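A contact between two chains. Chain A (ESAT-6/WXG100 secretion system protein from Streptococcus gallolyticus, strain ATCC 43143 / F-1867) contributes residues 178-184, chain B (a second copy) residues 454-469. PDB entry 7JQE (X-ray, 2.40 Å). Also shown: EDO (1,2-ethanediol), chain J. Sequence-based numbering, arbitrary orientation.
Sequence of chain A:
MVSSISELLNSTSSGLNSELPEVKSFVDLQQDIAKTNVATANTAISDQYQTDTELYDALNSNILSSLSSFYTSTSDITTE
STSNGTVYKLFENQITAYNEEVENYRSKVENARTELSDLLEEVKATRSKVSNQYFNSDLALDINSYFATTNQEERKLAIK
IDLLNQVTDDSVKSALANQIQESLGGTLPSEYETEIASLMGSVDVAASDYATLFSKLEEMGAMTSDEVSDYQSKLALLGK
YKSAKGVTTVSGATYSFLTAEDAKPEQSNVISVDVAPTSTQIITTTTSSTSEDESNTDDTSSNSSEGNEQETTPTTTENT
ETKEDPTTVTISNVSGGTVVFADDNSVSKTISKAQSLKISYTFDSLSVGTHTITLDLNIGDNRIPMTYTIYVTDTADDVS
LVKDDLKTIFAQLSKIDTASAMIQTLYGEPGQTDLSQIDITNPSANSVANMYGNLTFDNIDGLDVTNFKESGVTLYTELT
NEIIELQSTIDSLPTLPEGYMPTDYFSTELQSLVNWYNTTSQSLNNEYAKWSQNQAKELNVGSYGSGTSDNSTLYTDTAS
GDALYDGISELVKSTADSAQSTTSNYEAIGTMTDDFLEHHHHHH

Chain A (178-184) NQIQESL
Chain B 454-469: NLTFDNIDGLDVTNFK

Two copies of one protein meet here, a short, largely irregular segment of chain A lying against the start of a helix in chain B. On the B side, residues 454-461 are loop, including a type I turn from Phe B457 to Ile B460, and a helix runs from Gly B462 through Lys B469 and beyond. Asp B461 (chi1 t) is its N-cap: OD2 of Asp B461 accepts from N of Leu B463 at 3.0 Å. The register is fixed by two close approaches, CA of Ile A180 to CA of Asp B464 at 5.7 Å and CA of Ser A183 to CA of Asp B461 at 4.9 Å, so chain A advances as chain B runs backward. The contact buries 498 Å² of surface between the two stretches, both sides summed.

Asn A178 (phi/psi -60/-27, chi1 m) points away and makes no contact. The CA-to-CB bond of Gln A179 (-76/-20) points sideways, but chi1 m and chi2 m bring the end of its side chain to the ring edge of Phe B468, whose chi1 is t and chi2 67°; a long, flexible side chain suits this place because it can reach the ring from a sideways start.

At Ile A180 the backbone departs from helical values, with phi/psi -126/46. Its buried side chain (chi1 p, chi2 t) points sideways, while CA of Ile A180 lies 2.9 Å from OD2 of Asp B464, a close packing contact. Chain A then resumes helical angles without regular helical bonding: -59/-45 at Gln A181, -82/-28 at Glu A182 and -71/-32 at Ser A183. Gln A181 is exposed, its chi1 between wells at -147° and chi2 t. N of Gln A181 is 3.2 Å from OD2 of Asp B464, but the angle is too poor for a hydrogen bond.

The next two amides do bind this carboxylate. N of Glu A182 makes weak bonds to OD1 of Asp B464 at 3.3 Å and to OD2 of Asp B464 at 3.1 Å; N of Ser A183 gives a better bond to OD2 of Asp B464, 3.1 Å at 146°. Aspartate suits this place because its short side chain (chi1 m, chi2 -7°) points toward chain A and offers two acceptor oxygens to adjacent NH groups. The side chain of Glu A182 (chi1 m, chi2 m) also points toward chain B; OE2 of Glu A182 comes within 3.6 Å of CD2 of Leu B463, a van der Waals contact at the exposed margin. O of Glu A182 accepts a weak bond from O1 of a 1,2-ethanediol at 3.2 Å.

Ser A183 (chi1 m) is buried and points toward chain B. Its hydroxyl can both accept and donate: OG of Ser A183 accepts from N of Asp B461 at 2.6 Å and 165°, the shortest bond of the contact, and donates weakly to OD2 of Asp B464 at 3.3 Å. A small side chain fits, since CA of Ile B460 is 3.3 Å from OG of Ser A183 and CD2 of Leu B455 is 4.0 Å from CB of Ser A183. Leu A184 (-56/144, chi1 m, chi2 t) turns to extended angles, its CA-to-CB bond directed away.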

# COMPACT_ATOMS: atom_id res chain seq x y z
N ASN A 178 14.02 11.62 30.86
CA ASN A 178 13.66 10.85 32.05
C ASN A 178 12.27 11.20 32.55
O ASN A 178 11.61 10.37 33.18
CB ASN A 178 14.69 11.07 33.16
CG ASN A 178 15.99 10.34 32.90
OD1 ASN A 178 16.00 9.30 32.26
ND2 ASN A 178 17.09 10.90 33.40
N GLN A 179 11.80 12.42 32.28
CA GLN A 179 10.47 12.83 32.71
C GLN A 179 9.37 12.22 31.86
O GLN A 179 8.22 12.18 32.30
CB GLN A 179 10.36 14.35 32.70
CG GLN A 179 11.45 15.07 33.48
CD GLN A 179 11.37 14.81 34.97
OE1 GLN A 179 10.44 15.27 35.64
NE2 GLN A 179 12.34 14.07 35.50
N ILE A 180 9.68 11.76 30.65
CA ILE A 180 8.70 11.11 29.79
C ILE A 180 9.24 9.75 29.36
O ILE A 180 9.16 9.37 28.19
CB ILE A 180 8.33 11.97 28.57
CG1 ILE A 180 9.59 12.49 27.88
CG2 ILE A 180 7.44 13.13 28.99
CD1 ILE A 180 9.31 13.18 26.56
N GLN A 181 9.80 9.01 30.32
CA GLN A 181 10.44 7.74 30.02
C GLN A 181 9.48 6.76 29.36
O GLN A 181 9.83 6.10 28.38
CB GLN A 181 11.01 7.15 31.31
CG GLN A 181 12.28 6.35 31.13
CD GLN A 181 12.98 6.09 32.46
OE1 GLN A 181 12.56 6.60 33.50
NE2 GLN A 181 14.05 5.30 32.42
N GLU A 182 8.26 6.65 29.88
CA GLU A 182 7.31 5.67 29.38
C GLU A 182 6.59 6.14 28.12
O GLU A 182 6.17 5.30 27.31
CB GLU A 182 6.27 5.34 30.46
CG GLU A 182 6.87 4.97 31.81
CD GLU A 182 7.51 3.59 31.82
OE1 GLU A 182 7.35 2.87 30.82
OE2 GLU A 182 8.16 3.24 32.82
N SER A 183 6.43 7.45 27.95
CA SER A 183 5.67 7.95 26.81
C SER A 183 6.41 7.76 25.49
O SER A 183 5.78 7.56 24.45
CB SER A 183 5.32 9.43 27.03
OG SER A 183 4.34 9.56 28.04
N LEU A 184 7.74 7.82 25.51
CA LEU A 184 8.52 7.58 24.30
C LEU A 184 8.17 6.22 23.70
O LEU A 184 7.91 5.25 24.42
CB LEU A 184 10.02 7.65 24.60
CG LEU A 184 10.54 9.00 25.11
CD1 LEU A 184 12.05 8.99 25.24
CD2 LEU A 184 10.09 10.13 24.20
N ASN B 454 4.42 10.97 16.16
CA ASN B 454 3.51 11.88 16.83
C ASN B 454 3.16 11.34 18.21
O ASN B 454 2.41 10.36 18.32
CB ASN B 454 2.25 12.09 15.99
CG ASN B 454 1.23 13.00 16.67
OD1 ASN B 454 1.52 13.61 17.71
ND2 ASN B 454 0.04 13.09 16.09
N LEU B 455 3.69 11.96 19.25
CA LEU B 455 3.19 11.76 20.61
C LEU B 455 2.07 12.76 20.84
O LEU B 455 2.28 13.97 20.71
CB LEU B 455 4.30 11.93 21.65
CG LEU B 455 3.80 11.83 23.10
CD1 LEU B 455 3.23 10.44 23.37
CD2 LEU B 455 4.90 12.18 24.11
N THR B 456 0.88 12.26 21.14
CA THR B 456 -0.27 13.11 21.38
C THR B 456 -0.39 13.43 22.86
O THR B 456 0.13 12.72 23.72
CB THR B 456 -1.56 12.44 20.89
OG1 THR B 456 -1.73 11.21 21.60
CG2 THR B 456 -1.49 12.16 19.38
N PHE B 457 -1.09 14.53 23.16
CA PHE B 457 -1.35 14.88 24.55
C PHE B 457 -1.92 13.71 25.32
O PHE B 457 -1.54 13.46 26.47
CB PHE B 457 -2.30 16.08 24.61
CG PHE B 457 -2.59 16.54 26.01
CD1 PHE B 457 -1.73 17.41 26.65
CD2 PHE B 457 -3.72 16.10 26.68
CE1 PHE B 457 -1.98 17.83 27.94
CE2 PHE B 457 -3.98 16.52 27.98
CZ PHE B 457 -3.11 17.39 28.61
N ASP B 458 -2.83 12.95 24.70
CA ASP B 458 -3.53 11.90 25.42
C ASP B 458 -2.63 10.70 25.67
O ASP B 458 -2.68 10.09 26.75
CB ASP B 458 -4.78 11.47 24.66
CG ASP B 458 -5.80 12.58 24.54
OD1 ASP B 458 -5.95 13.35 25.51
OD2 ASP B 458 -6.44 12.69 23.47
N ASN B 459 -1.82 10.33 24.69
CA ASN B 459 -0.97 9.15 24.83
C ASN B 459 0.18 9.35 25.80
O ASN B 459 0.96 8.41 26.01
CB ASN B 459 -0.44 8.73 23.46
CG ASN B 459 -1.54 8.29 22.52
OD1 ASN B 459 -1.43 8.45 21.31
ND2 ASN B 459 -2.61 7.75 23.08
N ILE B 460 0.33 10.54 26.39
CA ILE B 460 1.31 10.74 27.45
C ILE B 460 1.00 9.75 28.57
O ILE B 460 -0.09 9.77 29.15
CB ILE B 460 1.29 12.18 27.95
CG1 ILE B 460 1.65 13.15 26.82
CG2 ILE B 460 2.23 12.36 29.12
CD1 ILE B 460 1.84 14.57 27.28
N ASP B 461 1.96 8.87 28.86
CA ASP B 461 1.69 7.74 29.74
C ASP B 461 1.25 8.21 31.13
O ASP B 461 1.73 9.23 31.64
CB ASP B 461 2.92 6.85 29.86
CG ASP B 461 2.59 5.45 30.31
OD1 ASP B 461 2.32 4.59 29.45
OD2 ASP B 461 2.59 5.20 31.54
N GLY B 462 0.34 7.46 31.73
CA GLY B 462 -0.14 7.80 33.06
C GLY B 462 0.93 7.68 34.13
O GLY B 462 0.93 8.44 35.10
N LEU B 463 1.85 6.72 33.98
CA LEU B 463 2.91 6.56 34.97
C LEU B 463 3.83 7.77 34.99
O LEU B 463 4.30 8.18 36.05
CB LEU B 463 3.69 5.28 34.68
CG LEU B 463 4.85 4.93 35.63
CD1 LEU B 463 4.38 4.88 37.08
CD2 LEU B 463 5.50 3.62 35.22
N ASP B 464 4.11 8.34 33.81
CA ASP B 464 4.93 9.55 33.76
C ASP B 464 4.25 10.70 34.48
O ASP B 464 4.90 11.47 35.20
CB ASP B 464 5.23 9.92 32.31
CG ASP B 464 6.34 9.07 31.71
OD1 ASP B 464 6.96 8.28 32.45
OD2 ASP B 464 6.59 9.20 30.49
N VAL B 465 2.94 10.85 34.30
CA VAL B 465 2.20 11.89 35.01
C VAL B 465 2.26 11.65 36.51
O VAL B 465 2.40 12.59 37.30
CB VAL B 465 0.75 11.97 34.50
CG1 VAL B 465 -0.09 12.86 35.41
CG2 VAL B 465 0.72 12.49 33.07
N THR B 466 2.15 10.39 36.93
CA THR B 466 2.22 10.07 38.35
C THR B 466 3.58 10.44 38.92
O THR B 466 3.68 11.11 39.95
CB THR B 466 1.93 8.58 38.57
OG1 THR B 466 0.52 8.35 38.51
CG2 THR B 466 2.47 8.14 39.93
N ASN B 467 4.66 10.01 38.25
CA ASN B 467 6.00 10.30 38.75
C ASN B 467 6.31 11.79 38.70
O ASN B 467 7.01 12.31 39.57
CB ASN B 467 7.03 9.51 37.95
CG ASN B 467 7.02 8.03 38.29
OD1 ASN B 467 6.55 7.63 39.35
ND2 ASN B 467 7.55 7.21 37.39
N PHE B 468 5.79 12.49 37.69
CA PHE B 468 5.94 13.94 37.64
C PHE B 468 5.21 14.60 38.80
O PHE B 468 5.74 15.51 39.46
CB PHE B 468 5.44 14.48 36.30
CG PHE B 468 5.89 15.88 35.98
CD1 PHE B 468 7.23 16.14 35.72
CD2 PHE B 468 4.98 16.91 35.89
CE1 PHE B 468 7.65 17.42 35.41
CE2 PHE B 468 5.39 18.19 35.58
CZ PHE B 468 6.73 18.45 35.33
N LYS B 469 3.98 14.16 39.06
CA LYS B 469 3.23 14.65 40.21
C LYS B 469 4.00 14.39 41.50
O LYS B 469 4.04 15.25 42.40
CB LYS B 469 1.86 13.98 40.25
CG LYS B 469 0.90 14.51 41.31
CD LYS B 469 -0.33 13.63 41.44
CE LYS B 469 -1.36 14.25 42.38
NZ LYS B 469 -2.56 13.39 42.54
C1 EDO J . 8.83 1.80 27.45
O1 EDO J . 7.73 2.52 26.89
C2 EDO J . 9.99 1.78 26.46
O2 EDO J . 10.31 3.12 26.07